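Local coordinates for protein LbaCas13a H328A (C2c2) (Lachnospiraceae bacterium NK4A179, PDB 5WLH) that binds and probably processes its own precursor CRISPR RNA, and uses that guide to recognise and cleave RNA as a Cas13a (C2c2) nuclease, at residues K653-D656 and L657-L660; L873-K876 and A877-V880. All coordinates share one frame; numbering follows the deposited sequence.

Interaction 1 (K653-D656 and L657-L660); sequences KNDD and LKKL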
# COMPACT_ATOMS: atom_id res chain seq x y z
N LYS A 653 -26.75 -16.39 -32.85
CA LYS A 653 -28.19 -16.23 -32.89
C LYS A 653 -28.70 -15.56 -31.62
O LYS A 653 -28.27 -15.89 -30.52
CB LYS A 653 -28.86 -17.60 -33.07
CG LYS A 653 -28.40 -18.33 -34.33
CD LYS A 653 -29.33 -19.49 -34.68
CE LYS A 653 -29.08 -20.70 -33.79
NZ LYS A 653 -29.97 -21.85 -34.14
N ASN A 654 -29.64 -14.63 -31.80
CA ASN A 654 -30.23 -13.93 -30.65
C ASN A 654 -30.71 -14.91 -29.58
O ASN A 654 -30.49 -14.69 -28.39
CB ASN A 654 -31.38 -13.02 -31.11
CG ASN A 654 -30.90 -11.79 -31.88
OD1 ASN A 654 -29.72 -11.66 -32.21
ND2 ASN A 654 -31.82 -10.87 -32.16
N ASP A 655 -31.32 -16.02 -30.00
CA ASP A 655 -31.89 -16.97 -29.05
C ASP A 655 -30.80 -17.64 -28.21
O ASP A 655 -30.98 -17.85 -27.00
CB ASP A 655 -32.71 -18.02 -29.78
CG ASP A 655 -34.11 -17.55 -30.09
OD1 ASP A 655 -34.55 -16.54 -29.50
OD2 ASP A 655 -34.77 -18.19 -30.94
N ASP A 656 -29.69 -18.01 -28.84
CA ASP A 656 -28.54 -18.55 -28.11
C ASP A 656 -27.98 -17.51 -27.15
O ASP A 656 -27.62 -17.83 -26.01
CB ASP A 656 -27.45 -19.00 -29.07
CG ASP A 656 -27.87 -20.20 -29.91
OD1 ASP A 656 -29.02 -20.66 -29.79
OD2 ASP A 656 -27.02 -20.68 -30.70
N LEU A 657 -27.89 -16.25 -27.60
CA LEU A 657 -27.42 -15.18 -26.72
C LEU A 657 -28.41 -14.91 -25.60
O LEU A 657 -28.01 -14.57 -24.48
CB LEU A 657 -27.16 -13.91 -27.52
CG LEU A 657 -26.03 -14.05 -28.54
CD1 LEU A 657 -25.90 -12.81 -29.44
CD2 LEU A 657 -24.71 -14.36 -27.83
N LYS A 658 -29.71 -15.05 -25.88
CA LYS A 658 -30.69 -14.88 -24.82
C LYS A 658 -30.50 -15.91 -23.72
O LYS A 658 -30.56 -15.58 -22.53
CB LYS A 658 -32.12 -14.98 -25.38
CG LYS A 658 -33.18 -15.05 -24.27
CD LYS A 658 -34.45 -15.74 -24.73
CE LYS A 658 -35.30 -14.81 -25.55
NZ LYS A 658 -35.60 -13.59 -24.76
N LYS A 659 -30.28 -17.17 -24.11
CA LYS A 659 -30.02 -18.20 -23.11
C LYS A 659 -28.83 -17.83 -22.25
O LYS A 659 -28.89 -17.92 -21.02
CB LYS A 659 -29.78 -19.55 -23.80
CG LYS A 659 -29.43 -20.67 -22.84
CD LYS A 659 -27.95 -20.95 -22.85
CE LYS A 659 -27.63 -22.34 -22.31
NZ LYS A 659 -27.93 -22.48 -20.86
N LEU A 660 -27.74 -17.40 -22.89
CA LEU A 660 -26.55 -16.97 -22.15
C LEU A 660 -26.87 -15.78 -21.25
O LEU A 660 -26.50 -15.77 -20.07
CB LEU A 660 -25.43 -16.62 -23.14
CG LEU A 660 -24.09 -16.15 -22.54
CD1 LEU A 660 -23.56 -17.16 -21.55
CD2 LEU A 660 -23.07 -15.93 -23.63

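Interaction 2 (L873-K876 and A877-V880); sequences LCDK and ADFV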
# COMPACT_ATOMS: atom_id res chain seq x y z
N LEU A 873 -26.41 -7.04 -38.15
CA LEU A 873 -26.92 -6.63 -36.85
C LEU A 873 -28.40 -6.27 -36.96
O LEU A 873 -28.81 -5.54 -37.86
CB LEU A 873 -26.13 -5.43 -36.33
CG LEU A 873 -24.99 -5.70 -35.37
CD1 LEU A 873 -24.42 -4.39 -34.84
CD2 LEU A 873 -25.44 -6.59 -34.23
N CYS A 874 -29.20 -6.81 -36.04
CA CYS A 874 -30.56 -6.34 -35.88
C CYS A 874 -30.56 -4.90 -35.37
O CYS A 874 -29.52 -4.35 -35.00
CB CYS A 874 -31.32 -7.25 -34.90
SG CYS A 874 -30.37 -7.82 -33.44
N ASP A 875 -31.73 -4.27 -35.37
CA ASP A 875 -31.87 -3.01 -34.66
C ASP A 875 -31.66 -3.26 -33.17
O ASP A 875 -32.03 -4.31 -32.65
CB ASP A 875 -33.24 -2.39 -34.92
CG ASP A 875 -33.32 -1.65 -36.24
OD1 ASP A 875 -32.40 -0.86 -36.54
OD2 ASP A 875 -34.29 -1.87 -36.99
N LYS A 876 -31.04 -2.29 -32.49
CA LYS A 876 -30.70 -2.49 -31.08
C LYS A 876 -31.94 -2.79 -30.25
O LYS A 876 -31.92 -3.66 -29.37
CB LYS A 876 -29.98 -1.26 -30.53
CG LYS A 876 -29.60 -1.38 -29.05
CD LYS A 876 -28.33 -0.61 -28.74
CE LYS A 876 -28.56 0.43 -27.67
NZ LYS A 876 -27.34 1.24 -27.42
N ALA A 877 -33.05 -2.10 -30.53
CA ALA A 877 -34.28 -2.34 -29.78
C ALA A 877 -34.89 -3.69 -30.10
O ALA A 877 -35.73 -4.17 -29.33
CB ALA A 877 -35.29 -1.23 -30.06
N ASP A 878 -34.49 -4.33 -31.20
CA ASP A 878 -34.98 -5.64 -31.57
C ASP A 878 -34.21 -6.79 -30.93
O ASP A 878 -34.67 -7.94 -31.00
CB ASP A 878 -34.94 -5.82 -33.10
CG ASP A 878 -35.97 -4.96 -33.81
OD1 ASP A 878 -36.85 -4.38 -33.13
OD2 ASP A 878 -35.90 -4.87 -35.05
N PHE A 879 -33.06 -6.52 -30.32
CA PHE A 879 -32.22 -7.58 -29.77
C PHE A 879 -32.75 -7.96 -28.39
O PHE A 879 -32.68 -7.16 -27.45
CB PHE A 879 -30.76 -7.14 -29.70
CG PHE A 879 -29.88 -8.12 -28.98
CD1 PHE A 879 -29.69 -9.40 -29.48
CD2 PHE A 879 -29.25 -7.76 -27.80
CE1 PHE A 879 -28.88 -10.30 -28.82
CE2 PHE A 879 -28.45 -8.65 -27.13
CZ PHE A 879 -28.25 -9.92 -27.64
N VAL A 880 -33.28 -9.18 -28.29
CA VAL A 880 -33.82 -9.76 -27.06
C VAL A 880 -34.60 -8.71 -26.26
O VAL A 880 -34.26 -8.44 -25.10
CB VAL A 880 -32.70 -10.39 -26.22
CG1 VAL A 880 -33.28 -11.33 -25.16
CG2 VAL A 880 -31.76 -11.16 -27.11

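Interaction 1 (K653-D656 and L657-L660)
L657 donates its backbone N to the carbonyl O of K653, the N-cap residue, in a nearly straight bond of 3.0 Å (167° at the hydrogen) that closes the first turn of helix 654-665. Its side chain starts beside its own backbone N (chi1 -64°), which brings CG to 3.5 Å from K653 O; a branched apolar residue suits this buried side. K658 N follows with a 2.7 Å bond to N654 O, more bent at the hydrogen. The lysine CB sits 3.4 Å from N654 O, and bends at chi3 and chi4 carry the amine away from the turn. It is not spent on D655: NZ and D655 OD1 stay 5.7 Å apart, and NZ instead forms a salt bridge with D882. K659 N bonds D655 O at 3.1 Å, and its flexible chain with a charged end suits the exposed side, where NZ forms a salt bridge with D663 one turn on. L660 N continues the i to i+4 pattern on D656 O at 3.2 Å. Its leucine side chain is buried against M723 and I727 of helix 709-732, while both L657 and L660 pack on F643 of helix 635-645.

Interaction 2 (L873-K876 and A877-V880)
D878 N bonds D875 O at 2.9 Å and F879 N bonds K876 O at 3.2 Å, two i to i+3 bonds that wind 875-879 into a short 3-10 turn, each donor standing well above the plane of its acceptor carbonyl. D875 and D878 run side by side with their carboxylate planes turned 71° apart; D878 OD2 comes to 3.6 Å from D875 CB and to 3.9 Å from D875 OD2. Two like charges so close would probably disfavour each other, but at this exposed turn aspartates can keep their charged ends in solvent, which lessens the cost. D878 CB also rests 3.3 Å from D875 O, the same oxygen that its backbone N uses. C874 points toward the second half of the turn. Its SG, at chi1 40° set between the backbone N and the carbonyl carbon, lies 3.8 Å from F879 CB and 5.4 Å from the ring centroid, an oblique sulfur-aromatic contact. A small polarisable thiol fits here beside an aromatic residue. F879 holds its ring anti to the backbone N (chi1 173°), which carries it away from the turn into buried surroundings that suit a large apolar ring, and V880 CG2 lies over one face, offset toward the rim. The turn belongs to the loop between helices 843-861 and 891-898. F879 packs against helices 635-645 and 654-665; K876 leaves the turn to touch D641 and Y644 of helix 635-645, where Y644 and K640 also donate hydrogen bonds to C874 O and F879 O.

Interaction 1 comes first along the chain, at the start of helix 654-665; interaction 2 follows some two hundred residues later, in the loop between helices 843-861 and 891-898. Their centres nevertheless lie only 12 Å apart, and they touch directly. N654 OD1 approaches F879 CD1 at 3.5 Å, L657 CD1 meets F879 CE1 at 3.9 Å, and N654 ND2 lies 3.6 Å from C874 SG; the aromatic ring thus packs against the opening turn of the helix. With helix 635-645 shared by both, the loop is held on two helices at the periphery of the protein, near the bound RNA but not touching it: the nearest atoms of interactions 1 and 2 are about 13 and 8 Å away, respectively.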